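Local atomic coordinates of GTP-binding protein (Thermus thermophilus, PDB entry 2DBY), a protein that binds guanine nucleotide, here as GDP, and is probably an ATPase that associates with the 70S ribosome and its 50S subunit. Residues 2-7 with 71-76; 41-46 with 270-275; 67-72 with 277-282; 102-107 with 205-210; 179-184 with 232-237. One frame throughout, in Å; residues are numbered along the deposited sequence.

Contact 1 of 5, residues 2-7 with 71-76; sequences LAVGIV and VEFVDI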
# COMPACT_ATOMS: atom_id res chain seq x y z
N LEU A 2 2.86 6.58 -4.83
CA LEU A 2 2.97 5.29 -4.15
C LEU A 2 2.09 5.48 -2.91
O LEU A 2 2.58 5.66 -1.79
CB LEU A 2 4.42 5.06 -3.71
CG LEU A 2 4.63 3.63 -3.22
CD1 LEU A 2 4.29 2.65 -4.35
CD2 LEU A 2 6.06 3.46 -2.77
N ALA A 3 0.78 5.45 -3.11
CA ALA A 3 -0.14 5.70 -2.03
C ALA A 3 -1.45 4.95 -2.22
O ALA A 3 -1.76 4.48 -3.32
CB ALA A 3 -0.44 7.21 -1.94
N VAL A 4 -2.22 4.87 -1.14
CA VAL A 4 -3.51 4.19 -1.15
C VAL A 4 -4.58 5.29 -1.12
O VAL A 4 -4.57 6.16 -0.24
CB VAL A 4 -3.70 3.32 0.10
CG1 VAL A 4 -5.10 2.66 0.09
CG2 VAL A 4 -2.59 2.26 0.16
N GLY A 5 -5.49 5.25 -2.09
CA GLY A 5 -6.55 6.25 -2.14
C GLY A 5 -7.77 5.72 -1.40
O GLY A 5 -8.27 4.65 -1.73
N ILE A 6 -8.23 6.46 -0.38
CA ILE A 6 -9.40 6.05 0.40
C ILE A 6 -10.65 6.67 -0.19
O ILE A 6 -10.75 7.90 -0.32
CB ILE A 6 -9.27 6.49 1.89
CG1 ILE A 6 -7.98 5.89 2.47
CG2 ILE A 6 -10.53 6.01 2.68
CD1 ILE A 6 -7.84 6.06 3.96
N VAL A 7 -11.61 5.82 -0.56
CA VAL A 7 -12.85 6.31 -1.15
C VAL A 7 -14.04 5.90 -0.33
O VAL A 7 -13.97 4.96 0.46
CB VAL A 7 -13.04 5.81 -2.61
CG1 VAL A 7 -11.80 6.11 -3.42
CG2 VAL A 7 -13.33 4.35 -2.63
N VAL A 71 3.21 4.48 5.45
CA VAL A 71 2.38 4.20 4.28
C VAL A 71 1.52 5.45 4.05
O VAL A 71 0.89 5.95 4.98
CB VAL A 71 1.44 3.01 4.53
CG1 VAL A 71 0.55 2.78 3.28
CG2 VAL A 71 2.24 1.77 4.83
N GLU A 72 1.51 5.93 2.81
CA GLU A 72 0.77 7.15 2.46
C GLU A 72 -0.67 6.85 2.01
O GLU A 72 -0.90 5.93 1.24
CB GLU A 72 1.53 7.86 1.34
CG GLU A 72 0.94 9.20 0.89
CD GLU A 72 1.88 9.92 -0.06
OE1 GLU A 72 2.92 10.43 0.40
OE2 GLU A 72 1.58 9.99 -1.26
N PHE A 73 -1.61 7.67 2.50
CA PHE A 73 -3.03 7.52 2.19
C PHE A 73 -3.55 8.85 1.67
O PHE A 73 -3.16 9.90 2.19
CB PHE A 73 -3.81 7.14 3.45
CG PHE A 73 -3.60 5.71 3.88
CD1 PHE A 73 -2.61 5.39 4.82
CD2 PHE A 73 -4.36 4.69 3.32
CE1 PHE A 73 -2.38 4.06 5.18
CE2 PHE A 73 -4.15 3.36 3.68
CZ PHE A 73 -3.16 3.04 4.60
N VAL A 74 -4.43 8.79 0.68
CA VAL A 74 -5.01 10.00 0.11
C VAL A 74 -6.52 9.98 0.28
O VAL A 74 -7.16 8.95 -0.00
CB VAL A 74 -4.70 10.07 -1.39
CG1 VAL A 74 -5.29 11.35 -1.99
CG2 VAL A 74 -3.20 9.99 -1.60
N ASP A 75 -7.11 11.08 0.74
CA ASP A 75 -8.56 11.14 0.87
C ASP A 75 -9.00 11.51 -0.53
O ASP A 75 -8.83 12.67 -0.94
CB ASP A 75 -9.00 12.26 1.83
CG ASP A 75 -10.52 12.34 1.99
OD1 ASP A 75 -11.25 11.61 1.28
OD2 ASP A 75 -10.99 13.13 2.84
N ILE A 76 -9.57 10.54 -1.25
CA ILE A 76 -9.98 10.77 -2.63
C ILE A 76 -11.23 11.60 -2.62
O ILE A 76 -12.27 11.21 -2.09
CB ILE A 76 -10.25 9.47 -3.38
CG1 ILE A 76 -8.95 8.67 -3.54
CG2 ILE A 76 -10.87 9.81 -4.76
CD1 ILE A 76 -7.93 9.28 -4.48
O HOH W 1 3.13 4.75 0.76

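Contact 2 of 5, residues 41-46 with 270-275; sequences GVVPLE and GLQRLA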
# COMPACT_ATOMS: atom_id res chain seq x y z
N GLY A 41 -1.60 12.14 3.61
CA GLY A 41 -0.84 12.04 4.85
C GLY A 41 -0.29 10.63 4.94
O GLY A 41 -0.58 9.80 4.08
N VAL A 42 0.51 10.36 5.96
CA VAL A 42 1.06 9.02 6.10
C VAL A 42 0.79 8.46 7.48
O VAL A 42 0.50 9.20 8.43
CB VAL A 42 2.58 8.99 5.86
CG1 VAL A 42 2.92 9.54 4.49
CG2 VAL A 42 3.28 9.80 6.93
N VAL A 43 0.88 7.13 7.59
CA VAL A 43 0.70 6.46 8.86
C VAL A 43 2.03 5.77 9.16
O VAL A 43 2.44 4.91 8.41
CB VAL A 43 -0.41 5.36 8.79
CG1 VAL A 43 -0.49 4.63 10.15
CG2 VAL A 43 -1.76 5.98 8.44
N PRO A 44 2.73 6.18 10.23
CA PRO A 44 4.01 5.56 10.58
C PRO A 44 3.73 4.06 10.83
O PRO A 44 2.78 3.71 11.55
CB PRO A 44 4.41 6.28 11.86
CG PRO A 44 3.79 7.65 11.71
CD PRO A 44 2.41 7.29 11.15
N LEU A 45 4.56 3.19 10.26
CA LEU A 45 4.40 1.74 10.38
C LEU A 45 5.19 1.26 11.58
O LEU A 45 6.41 1.43 11.65
CB LEU A 45 4.95 1.04 9.13
CG LEU A 45 4.06 0.27 8.16
CD1 LEU A 45 4.97 -0.58 7.27
CD2 LEU A 45 3.06 -0.62 8.91
N GLU A 46 4.51 0.67 12.55
CA GLU A 46 5.19 0.18 13.73
C GLU A 46 5.94 -1.07 13.33
O GLU A 46 5.43 -1.88 12.54
CB GLU A 46 4.16 -0.10 14.85
CG GLU A 46 3.69 1.21 15.46
CD GLU A 46 2.48 1.08 16.37
OE1 GLU A 46 2.31 0.01 16.99
OE2 GLU A 46 1.72 2.06 16.46
N GLY A 270 -6.62 -0.28 14.28
CA GLY A 270 -7.17 -0.44 12.96
C GLY A 270 -6.31 0.32 11.98
O GLY A 270 -6.19 -0.09 10.84
N LEU A 271 -5.71 1.43 12.41
CA LEU A 271 -4.86 2.18 11.50
C LEU A 271 -3.63 1.38 11.17
O LEU A 271 -3.18 1.41 10.02
CB LEU A 271 -4.44 3.53 12.08
CG LEU A 271 -5.45 4.66 12.16
CD1 LEU A 271 -4.63 5.95 12.41
CD2 LEU A 271 -6.27 4.79 10.90
N GLN A 272 -3.07 0.65 12.14
CA GLN A 272 -1.89 -0.15 11.82
C GLN A 272 -2.27 -1.29 10.88
O GLN A 272 -1.55 -1.61 9.94
CB GLN A 272 -1.23 -0.71 13.10
CG GLN A 272 -0.43 0.34 13.85
CD GLN A 272 0.71 0.92 13.00
OE1 GLN A 272 1.60 0.21 12.56
NE2 GLN A 272 0.66 2.23 12.77
N ARG A 273 -3.41 -1.93 11.15
CA ARG A 273 -3.86 -3.02 10.28
C ARG A 273 -4.06 -2.50 8.86
O ARG A 273 -3.73 -3.19 7.90
CB ARG A 273 -5.18 -3.60 10.77
CG ARG A 273 -5.11 -4.44 12.04
CD ARG A 273 -6.53 -4.61 12.59
NE ARG A 273 -6.69 -5.77 13.46
CZ ARG A 273 -6.69 -7.03 13.04
NH1 ARG A 273 -6.55 -7.31 11.75
NH2 ARG A 273 -6.86 -8.02 13.91
N LEU A 274 -4.64 -1.30 8.75
CA LEU A 274 -4.88 -0.70 7.43
C LEU A 274 -3.55 -0.36 6.75
O LEU A 274 -3.37 -0.57 5.56
CB LEU A 274 -5.73 0.57 7.56
CG LEU A 274 -6.06 1.30 6.26
CD1 LEU A 274 -6.84 0.40 5.30
CD2 LEU A 274 -6.89 2.55 6.61
N ALA A 275 -2.60 0.16 7.53
CA ALA A 275 -1.30 0.48 6.97
C ALA A 275 -0.62 -0.78 6.43
O ALA A 275 -0.02 -0.77 5.35
CB ALA A 275 -0.42 1.17 8.07

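Contact 3 of 5, residues 67-72 with 277-282; sequences VPTHVE and AGYRAL. With FMT (formic acid), chain E.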
# COMPACT_ATOMS: atom_id res chain seq x y z
N VAL A 67 13.97 5.01 13.48
CA VAL A 67 13.20 5.81 12.52
C VAL A 67 12.34 4.84 11.72
O VAL A 67 12.85 4.06 10.92
CB VAL A 67 14.12 6.56 11.53
CG1 VAL A 67 13.27 7.43 10.60
CG2 VAL A 67 15.10 7.46 12.31
N PRO A 68 11.02 4.86 11.93
CA PRO A 68 10.23 3.91 11.15
C PRO A 68 9.90 4.45 9.77
O PRO A 68 10.14 5.63 9.47
CB PRO A 68 8.96 3.75 11.98
CG PRO A 68 8.76 5.16 12.51
CD PRO A 68 10.18 5.63 12.87
N THR A 69 9.38 3.57 8.93
CA THR A 69 8.91 3.99 7.62
C THR A 69 7.40 4.27 7.77
O THR A 69 6.91 4.39 8.90
CB THR A 69 9.22 2.94 6.52
OG1 THR A 69 8.82 3.46 5.24
CG2 THR A 69 8.49 1.60 6.77
N HIS A 70 6.67 4.38 6.67
CA HIS A 70 5.26 4.72 6.73
C HIS A 70 4.54 4.33 5.44
O HIS A 70 5.18 3.90 4.47
CB HIS A 70 5.13 6.23 6.94
CG HIS A 70 5.87 7.04 5.90
ND1 HIS A 70 6.79 8.02 6.23
CD2 HIS A 70 5.82 7.02 4.55
CE1 HIS A 70 7.27 8.55 5.12
NE2 HIS A 70 6.70 7.96 4.09
N VAL A 71 3.21 4.48 5.45
CA VAL A 71 2.38 4.20 4.28
C VAL A 71 1.52 5.45 4.05
O VAL A 71 0.89 5.95 4.98
CB VAL A 71 1.44 3.01 4.53
CG1 VAL A 71 0.55 2.78 3.28
CG2 VAL A 71 2.24 1.77 4.83
N GLU A 72 1.51 5.93 2.81
CA GLU A 72 0.77 7.15 2.46
C GLU A 72 -0.67 6.85 2.01
O GLU A 72 -0.90 5.93 1.24
CB GLU A 72 1.53 7.86 1.34
CG GLU A 72 0.94 9.20 0.89
CD GLU A 72 1.88 9.92 -0.06
OE1 GLU A 72 2.92 10.43 0.40
OE2 GLU A 72 1.58 9.99 -1.26
N ALA A 277 -2.13 -3.49 5.45
CA ALA A 277 -2.89 -3.96 4.29
C ALA A 277 -2.48 -3.10 3.08
O ALA A 277 -2.35 -3.61 1.97
CB ALA A 277 -4.41 -3.86 4.53
N GLY A 278 -2.26 -1.81 3.33
CA GLY A 278 -1.85 -0.93 2.24
C GLY A 278 -0.44 -1.29 1.76
O GLY A 278 -0.15 -1.26 0.57
N TYR A 279 0.43 -1.63 2.70
CA TYR A 279 1.80 -2.00 2.36
C TYR A 279 1.75 -3.20 1.42
O TYR A 279 2.46 -3.23 0.41
CB TYR A 279 2.57 -2.39 3.64
CG TYR A 279 4.05 -2.03 3.63
CD1 TYR A 279 4.47 -0.70 3.55
CD2 TYR A 279 5.03 -3.02 3.82
CE1 TYR A 279 5.81 -0.35 3.67
CE2 TYR A 279 6.38 -2.68 3.94
CZ TYR A 279 6.76 -1.35 3.87
OH TYR A 279 8.07 -0.99 4.03
N ARG A 280 0.91 -4.18 1.74
CA ARG A 280 0.77 -5.37 0.90
C ARG A 280 0.17 -5.03 -0.46
O ARG A 280 0.62 -5.54 -1.49
CB ARG A 280 -0.11 -6.44 1.57
CG ARG A 280 0.54 -7.09 2.81
CD ARG A 280 -0.27 -8.30 3.27
NE ARG A 280 -1.57 -7.92 3.83
CZ ARG A 280 -1.76 -7.53 5.09
NH1 ARG A 280 -0.75 -7.47 5.95
NH2 ARG A 280 -2.97 -7.22 5.51
N ALA A 281 -0.85 -4.18 -0.46
CA ALA A 281 -1.51 -3.81 -1.71
C ALA A 281 -0.54 -3.12 -2.65
O ALA A 281 -0.59 -3.33 -3.88
CB ALA A 281 -2.71 -2.88 -1.42
N LEU A 282 0.34 -2.29 -2.10
CA LEU A 282 1.31 -1.56 -2.90
C LEU A 282 2.53 -2.44 -3.24
O LEU A 282 3.47 -1.97 -3.91
CB LEU A 282 1.76 -0.28 -2.17
CG LEU A 282 0.66 0.77 -1.96
CD1 LEU A 282 1.15 1.92 -1.05
CD2 LEU A 282 0.22 1.30 -3.30
C FMT E . 7.29 7.82 9.67
O1 FMT E . 7.64 8.59 8.81
O2 FMT E . 7.42 8.16 10.95

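Contact 4 of 5, residues 102-107 with 205-210; sequences AIAHVL and IYVANV. With GDP (guanosine-5'-diphosphate), chain B; FMT (formic acid), chain C.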
# COMPACT_ATOMS: atom_id res chain seq x y z
N ALA A 102 -3.27 2.10 -5.24
CA ALA A 102 -4.24 1.15 -4.70
C ALA A 102 -5.41 1.95 -4.16
O ALA A 102 -5.30 3.16 -3.92
CB ALA A 102 -3.59 0.26 -3.58
N ILE A 103 -6.54 1.27 -3.97
CA ILE A 103 -7.77 1.90 -3.51
C ILE A 103 -8.28 1.19 -2.25
O ILE A 103 -8.26 -0.04 -2.17
CB ILE A 103 -8.87 1.77 -4.62
CG1 ILE A 103 -8.42 2.53 -5.87
CG2 ILE A 103 -10.22 2.27 -4.08
CD1 ILE A 103 -9.34 2.34 -7.08
N ALA A 104 -8.72 1.96 -1.26
CA ALA A 104 -9.28 1.36 -0.06
C ALA A 104 -10.68 1.99 0.00
O ALA A 104 -10.84 3.21 0.11
CB ALA A 104 -8.45 1.74 1.18
N HIS A 105 -11.70 1.15 -0.07
CA HIS A 105 -13.08 1.63 -0.10
C HIS A 105 -13.73 1.36 1.24
O HIS A 105 -13.87 0.21 1.65
CB HIS A 105 -13.84 0.89 -1.25
CG HIS A 105 -15.22 1.42 -1.52
ND1 HIS A 105 -15.89 1.17 -2.71
CD2 HIS A 105 -16.05 2.21 -0.79
CE1 HIS A 105 -17.07 1.77 -2.69
NE2 HIS A 105 -17.20 2.41 -1.53
N VAL A 106 -14.14 2.43 1.91
CA VAL A 106 -14.78 2.31 3.23
C VAL A 106 -16.25 1.96 3.01
O VAL A 106 -16.97 2.66 2.30
CB VAL A 106 -14.68 3.64 4.00
CG1 VAL A 106 -15.36 3.50 5.39
CG2 VAL A 106 -13.20 4.04 4.15
N LEU A 107 -16.68 0.87 3.63
CA LEU A 107 -18.05 0.39 3.49
C LEU A 107 -18.66 0.31 4.89
O LEU A 107 -18.06 -0.26 5.81
CB LEU A 107 -18.00 -1.01 2.85
CG LEU A 107 -17.39 -1.08 1.45
CD1 LEU A 107 -17.22 -2.56 1.05
CD2 LEU A 107 -18.33 -0.37 0.46
N ILE A 205 -8.69 -2.69 -1.38
CA ILE A 205 -8.92 -3.14 0.00
C ILE A 205 -10.33 -2.68 0.36
O ILE A 205 -10.65 -1.51 0.19
CB ILE A 205 -7.96 -2.46 1.00
CG1 ILE A 205 -6.51 -2.79 0.67
CG2 ILE A 205 -8.31 -2.89 2.45
CD1 ILE A 205 -5.54 -1.76 1.27
N TYR A 206 -11.20 -3.58 0.83
CA TYR A 206 -12.52 -3.15 1.25
C TYR A 206 -12.32 -2.94 2.75
O TYR A 206 -11.89 -3.86 3.44
CB TYR A 206 -13.55 -4.26 1.05
CG TYR A 206 -14.07 -4.41 -0.36
CD1 TYR A 206 -14.73 -5.58 -0.74
CD2 TYR A 206 -13.94 -3.40 -1.30
CE1 TYR A 206 -15.25 -5.74 -2.01
CE2 TYR A 206 -14.46 -3.54 -2.59
CZ TYR A 206 -15.11 -4.73 -2.93
OH TYR A 206 -15.65 -4.89 -4.19
N VAL A 207 -12.62 -1.74 3.24
CA VAL A 207 -12.45 -1.43 4.66
C VAL A 207 -13.84 -1.49 5.28
O VAL A 207 -14.66 -0.59 5.09
CB VAL A 207 -11.85 0.00 4.84
CG1 VAL A 207 -11.67 0.32 6.31
CG2 VAL A 207 -10.51 0.10 4.11
N ALA A 208 -14.11 -2.58 5.99
CA ALA A 208 -15.42 -2.76 6.63
C ALA A 208 -15.45 -1.98 7.93
O ALA A 208 -14.78 -2.35 8.89
CB ALA A 208 -15.69 -4.26 6.90
N ASN A 209 -16.21 -0.88 7.94
CA ASN A 209 -16.32 -0.04 9.14
C ASN A 209 -17.41 -0.65 10.02
O ASN A 209 -18.56 -0.77 9.60
CB ASN A 209 -16.69 1.39 8.76
CG ASN A 209 -16.57 2.36 9.92
OD1 ASN A 209 -15.95 2.04 10.95
ND2 ASN A 209 -17.15 3.53 9.77
N VAL A 210 -17.03 -1.04 11.23
CA VAL A 210 -17.96 -1.67 12.14
C VAL A 210 -18.00 -1.00 13.51
O VAL A 210 -17.16 -0.14 13.81
CB VAL A 210 -17.57 -3.17 12.40
CG1 VAL A 210 -17.63 -3.95 11.09
CG2 VAL A 210 -16.14 -3.27 12.98
PB GDP B . -18.56 10.18 5.81
O1B GDP B . -19.83 10.81 5.25
O2B GDP B . -18.18 8.82 5.02
O3B GDP B . -17.42 11.12 6.21
O3A GDP B . -19.08 9.60 7.25
PA GDP B . -18.80 10.15 8.74
O1A GDP B . -17.36 10.15 9.03
O2A GDP B . -19.39 11.65 8.90
O5' GDP B . -19.54 9.17 9.79
C5' GDP B . -20.96 9.21 9.57
C4' GDP B . -21.68 8.88 10.90
O4' GDP B . -21.33 7.53 11.41
C3' GDP B . -21.33 9.81 12.05
O3' GDP B . -22.24 10.45 12.95
C2' GDP B . -20.11 9.10 12.70
O2' GDP B . -20.09 9.49 14.09
C1' GDP B . -20.62 7.67 12.72
N9 GDP B . -19.53 6.65 12.75
C8 GDP B . -18.43 6.59 11.92
N7 GDP B . -17.68 5.56 12.21
C5 GDP B . -18.25 4.89 13.25
C6 GDP B . -17.90 3.71 13.99
O6 GDP B . -16.90 3.10 13.72
N1 GDP B . -18.73 3.29 15.02
C2 GDP B . -19.88 4.00 15.32
N2 GDP B . -20.69 3.57 16.34
N3 GDP B . -20.22 5.11 14.63
C4 GDP B . -19.44 5.58 13.61
C FMT C . -14.15 -0.11 -5.03
O1 FMT C . -15.27 -0.62 -4.96
O2 FMT C . -13.32 -0.39 -6.07

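Contact 5 of 5, residues 179-184 with 232-237; sequences PARTFP and LEEGAE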
# COMPACT_ATOMS: atom_id res chain seq x y z
N PRO A 179 -13.49 -6.65 -12.96
CA PRO A 179 -12.33 -5.75 -12.93
C PRO A 179 -11.05 -6.31 -13.54
O PRO A 179 -10.82 -7.52 -13.48
CB PRO A 179 -12.15 -5.46 -11.44
CG PRO A 179 -12.62 -6.78 -10.80
CD PRO A 179 -13.78 -7.24 -11.63
N ALA A 180 -10.20 -5.43 -14.07
CA ALA A 180 -8.96 -5.89 -14.67
C ALA A 180 -8.10 -6.62 -13.63
O ALA A 180 -7.37 -7.54 -13.98
CB ALA A 180 -8.17 -4.71 -15.29
N ARG A 181 -8.24 -6.28 -12.35
CA ARG A 181 -7.39 -6.91 -11.35
C ARG A 181 -7.62 -8.43 -11.18
O ARG A 181 -6.72 -9.12 -10.69
CB ARG A 181 -7.53 -6.20 -9.98
CG ARG A 181 -8.79 -6.60 -9.17
CD ARG A 181 -8.99 -5.61 -7.99
NE ARG A 181 -9.58 -4.33 -8.41
CZ ARG A 181 -10.88 -4.06 -8.44
NH1 ARG A 181 -11.79 -4.96 -8.08
NH2 ARG A 181 -11.30 -2.87 -8.86
N THR A 182 -8.78 -8.93 -11.60
CA THR A 182 -9.04 -10.38 -11.49
C THR A 182 -8.77 -11.13 -12.78
O THR A 182 -8.99 -12.34 -12.86
CB THR A 182 -10.48 -10.71 -11.07
OG1 THR A 182 -11.42 -10.10 -11.97
CG2 THR A 182 -10.74 -10.25 -9.62
N PHE A 183 -8.31 -10.43 -13.81
CA PHE A 183 -7.98 -11.12 -15.07
C PHE A 183 -6.72 -11.94 -14.80
O PHE A 183 -5.80 -11.48 -14.13
CB PHE A 183 -7.73 -10.10 -16.18
CG PHE A 183 -7.74 -10.70 -17.55
CD1 PHE A 183 -8.95 -10.90 -18.22
CD2 PHE A 183 -6.56 -11.10 -18.16
CE1 PHE A 183 -8.99 -11.50 -19.48
CE2 PHE A 183 -6.57 -11.71 -19.43
CZ PHE A 183 -7.80 -11.91 -20.09
N PRO A 184 -6.67 -13.20 -15.28
CA PRO A 184 -5.48 -14.01 -15.03
C PRO A 184 -4.20 -13.36 -15.53
O PRO A 184 -4.17 -12.80 -16.62
CB PRO A 184 -5.75 -15.32 -15.79
CG PRO A 184 -7.23 -15.39 -15.90
CD PRO A 184 -7.67 -13.93 -16.09
N LEU A 232 -14.04 -11.59 -2.58
CA LEU A 232 -13.48 -12.74 -3.29
C LEU A 232 -13.77 -12.64 -4.78
O LEU A 232 -12.91 -12.99 -5.59
CB LEU A 232 -14.04 -14.05 -2.73
CG LEU A 232 -13.26 -15.30 -3.14
CD1 LEU A 232 -11.81 -15.17 -2.65
CD2 LEU A 232 -13.93 -16.55 -2.53
N GLU A 233 -14.94 -12.13 -5.13
CA GLU A 233 -15.33 -11.97 -6.54
C GLU A 233 -14.58 -10.84 -7.21
O GLU A 233 -14.27 -10.90 -8.39
CB GLU A 233 -16.82 -11.68 -6.67
CG GLU A 233 -17.70 -12.78 -6.15
CD GLU A 233 -19.16 -12.48 -6.36
OE1 GLU A 233 -19.98 -13.41 -6.20
OE2 GLU A 233 -19.50 -11.33 -6.70
N GLU A 234 -14.27 -9.81 -6.44
CA GLU A 234 -13.57 -8.64 -7.00
C GLU A 234 -12.05 -8.65 -6.84
O GLU A 234 -11.39 -7.70 -7.28
CB GLU A 234 -14.15 -7.37 -6.35
CG GLU A 234 -15.66 -7.18 -6.60
CD GLU A 234 -16.03 -7.18 -8.10
OE1 GLU A 234 -16.85 -8.03 -8.51
OE2 GLU A 234 -15.51 -6.35 -8.86
N GLY A 235 -11.50 -9.70 -6.23
CA GLY A 235 -10.05 -9.76 -6.04
C GLY A 235 -9.53 -8.72 -5.06
O GLY A 235 -8.39 -8.27 -5.17
N ALA A 236 -10.36 -8.34 -4.08
CA ALA A 236 -9.98 -7.34 -3.06
C ALA A 236 -9.65 -8.02 -1.73
O ALA A 236 -10.05 -9.17 -1.50
CB ALA A 236 -11.16 -6.37 -2.86
N GLU A 237 -8.93 -7.32 -0.86
CA GLU A 237 -8.62 -7.84 0.47
C GLU A 237 -9.56 -7.09 1.40
O GLU A 237 -10.08 -6.05 1.03
CB GLU A 237 -7.18 -7.53 0.84
CG GLU A 237 -6.17 -8.34 0.03
CD GLU A 237 -6.46 -9.83 0.11
OE1 GLU A 237 -6.60 -10.35 1.24
OE2 GLU A 237 -6.55 -10.48 -0.95
O HOH W 2 -14.16 -10.71 -11.18

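Contact 1 of 5, residues 2-7 with 71-76
The carbonyl oxygen of Val74 is gripped twice by residues 2-7. The N-H of Ile6 arrives nearly along the C=O axis, Ile6 N to Val74 O being 2.7 Å with 168° at the hydrogen, and the CA-H of Gly5 adds a weaker contact. Val4 uses both its backbone groups, Val4 N reaching Glu72 O at 2.9 Å and Val4 O accepting from Val74 N at 2.8 Å, and Ile76 N donates to Ile6 O further along. At the other end a water donates to Leu2 O and accepts from Glu72 N.

Val4 and Phe73 point the same way, side by side, with Val4 CB 3.6 Å from Phe73 CD2. Ile6 crosses this ring obliquely and brings CD1 to 3.8 Å from the same Phe73 CD2. An alanine at Val4 would lose CG1 and CG2 and would probably loosen the packing against the Phe73 ring. Gly5, lacking a side chain, lets Ile76 CG1 settle 3.7 Å from Gly5 CA. Asp75 OD1 forms a salt bridge with Lys14, a GDP-binding residue. These are neighbouring parallel strands of a P-loop GTPase core, one leading into the Walker A loop, the other into the DxxG (G3) motif opened by Asp75.

Contact 2 of 5, residues 41-46 with 270-275
The amide of Gln272 has the Glu46 carboxylate stacked over one face, the two planes only 11° apart and Glu46 CD 3.8 Å from Gln272 CD. Val43 CG1 and Leu45 CD2 come from the other side of the amide plane, toward its rim; Val43 CG1 is 3.7 Å from Gln272 NE2. At the edge, NE2 donates to Pro44 O over 2.9 Å, in the amide plane and nearly along the Pro44 C=O axis. Gln272 OE1 accepts from Glu46 N, also at 2.9 Å; that bond is straight at the hydrogen (171°), although its donor stands above the amide plane.

The bend at chi2 (-60°) turns the amide so that both its ends meet the backbone of residues 44-46, which fixes its rotation. Beside it, Ala275 CB rests 4.0 Å from both Val43 CG1 and Leu45 CD2. A leucine at Gln272 would remove both donor and acceptor and would probably leave the turn from strand 40-44 less firmly held to helix 270-281.

Glu46 also forms a salt bridge with Arg258, while Leu271 packs on helix 14-25. The contact thus sets a neutral amide, with donor and acceptor both engaged, against a carboxylate that its arginine partner would probably keep ionised.

Contact 3 of 5, residues 67-72 with 277-282
Helix 270-281 packs across strand 66-75 of the GTPase sheet, the short segments of the two crossing at 73°. Val71 carries the contact: its CG2 meets the Tyr279 ring obliquely, 3.6 Å from Tyr279 CD1. The other branch, Val71 CG1, faces the helix backbone at Gly278, whose missing side chain allows this close approach, and lies 4.5 Å from Leu282 CD1.

Thr69 and Tyr279 meet tip to tip, with Thr69 CG2 3.8 Å from Tyr279 OH. Thr69 OG1 is anti to the backbone N (chi1 -176°) and bonds to Thr299, while the tyrosine hydroxyl is hydrogen-bonded to Thr286 and Thr299. His70 points away from the helix, and its ND1 donates a nearly straight bond of 2.8 Å to O1 of a formic acid molecule, probably from the crystallisation liquor, which Ala29 N also holds.

No hydrogen bond crosses directly between residues 67-72 and 277-282. This is helix-on-sheet packing of an alpha/beta nucleotide-binding fold, close to where the chain leaves helix 270-281 for strand 284-290.

Contact 4 of 5, residues 102-107 with 205-210
Ala104 and Val207 form the middle of one face of the strand pair, with Ala104 CB 3.9 Å from Val207 CG2. Val106 CG2 adds to the patch at 4.3 Å from Val207 CB. On the opposite face Leu107 divides its two methyls between two rings. CD1 makes a CH-pi contact over a face of Tyr206, 4.3 Å from the ring centroid, while CD2 sits over the rim of a face of His105.

Five backbone hydrogen bonds join the strands in parallel register, from Ile205 N to Ile103 O through to Asn209 N to Leu107 O (2.9 Å, 165°). This is the core sheet of a P-loop GTPase, strand 102-108 pairing on its other edge with strand 3-7. Strand 204-209 runs out into the guanine site, where YchF proteins carry an NxxE sequence in place of the usual NKxD.

Asn209, its CG anti to the backbone N, is held at both ends of its amide: ND2 donates to Val12 O and OD1 accepts from Ala243 N. The amide nitrogen approaches the base, Asn209 ND2 lying 3.2 Å from GDP N7. On the Tyr206 face, His105 ND1 donates to O1 of formic acid, probably from the crystallisation liquor.

Contact 5 of 5, residues 179-184 with 232-237
Arg181 NH1 donates to Glu234 O, 2.9 Å away, along a lone pair of that carbonyl and within the guanidinium plane. Alongside, Thr182 CG2 presses on the next peptide, 3.5 Å from both Glu234 C and Gly235 N. Glu234, bent at chi2 (-55°), lays OE2 3.4 Å from Pro179 CD. A water joins Thr182 OG1 to Glu233 O, to which it donates.

Pro179 CB lies over the rim of one guanidinium face, NE donates to Lys202 O, and NH2 forms a salt bridge with Glu132. Thr182 OG1 also bonds to His173. Gly235, with a positive phi of 68°, turns the chain out of helix 222-234 and leaves room for Thr182 CG2. The 3-10 turn 180-182, in the loop between helices 161-175 and 187-195, thus packs on the C-terminal end of helix 222-234.

The guanidinium charge is likely stabilised by the partial negative charge of those C-terminal carbonyls. Glu234 OE2, 4.0 Å from Arg181 NH1, is beyond salt-bridge range but would probably add to the attraction.

In the fold
Contacts 1 and 4 are neighbouring strand pairs of one mixed sheet, their centres about 11 Å apart, joined where strand 3-7 pairs with strand 102-108. Contacts 2 and 3, their centres about 7 Å apart, set successive turns of one late helix on two early strands of that sheet. Leu274 and Ala277 of this helix also touch strand 204-209. Contact 5 is peripheral, its centre about 15 Å from that of contact 4, to which Tyr206 joins it through Glu234 and Glu237. In sequence, contact 1 closes before contacts 4 and 5 open, and contact 2 spans both. Contacts 1 and 4 build the nucleotide-binding sheet, contacts 2 and 3 fasten helix 270-281 to it, and contact 5 joins a loop to the end of helix 222-234.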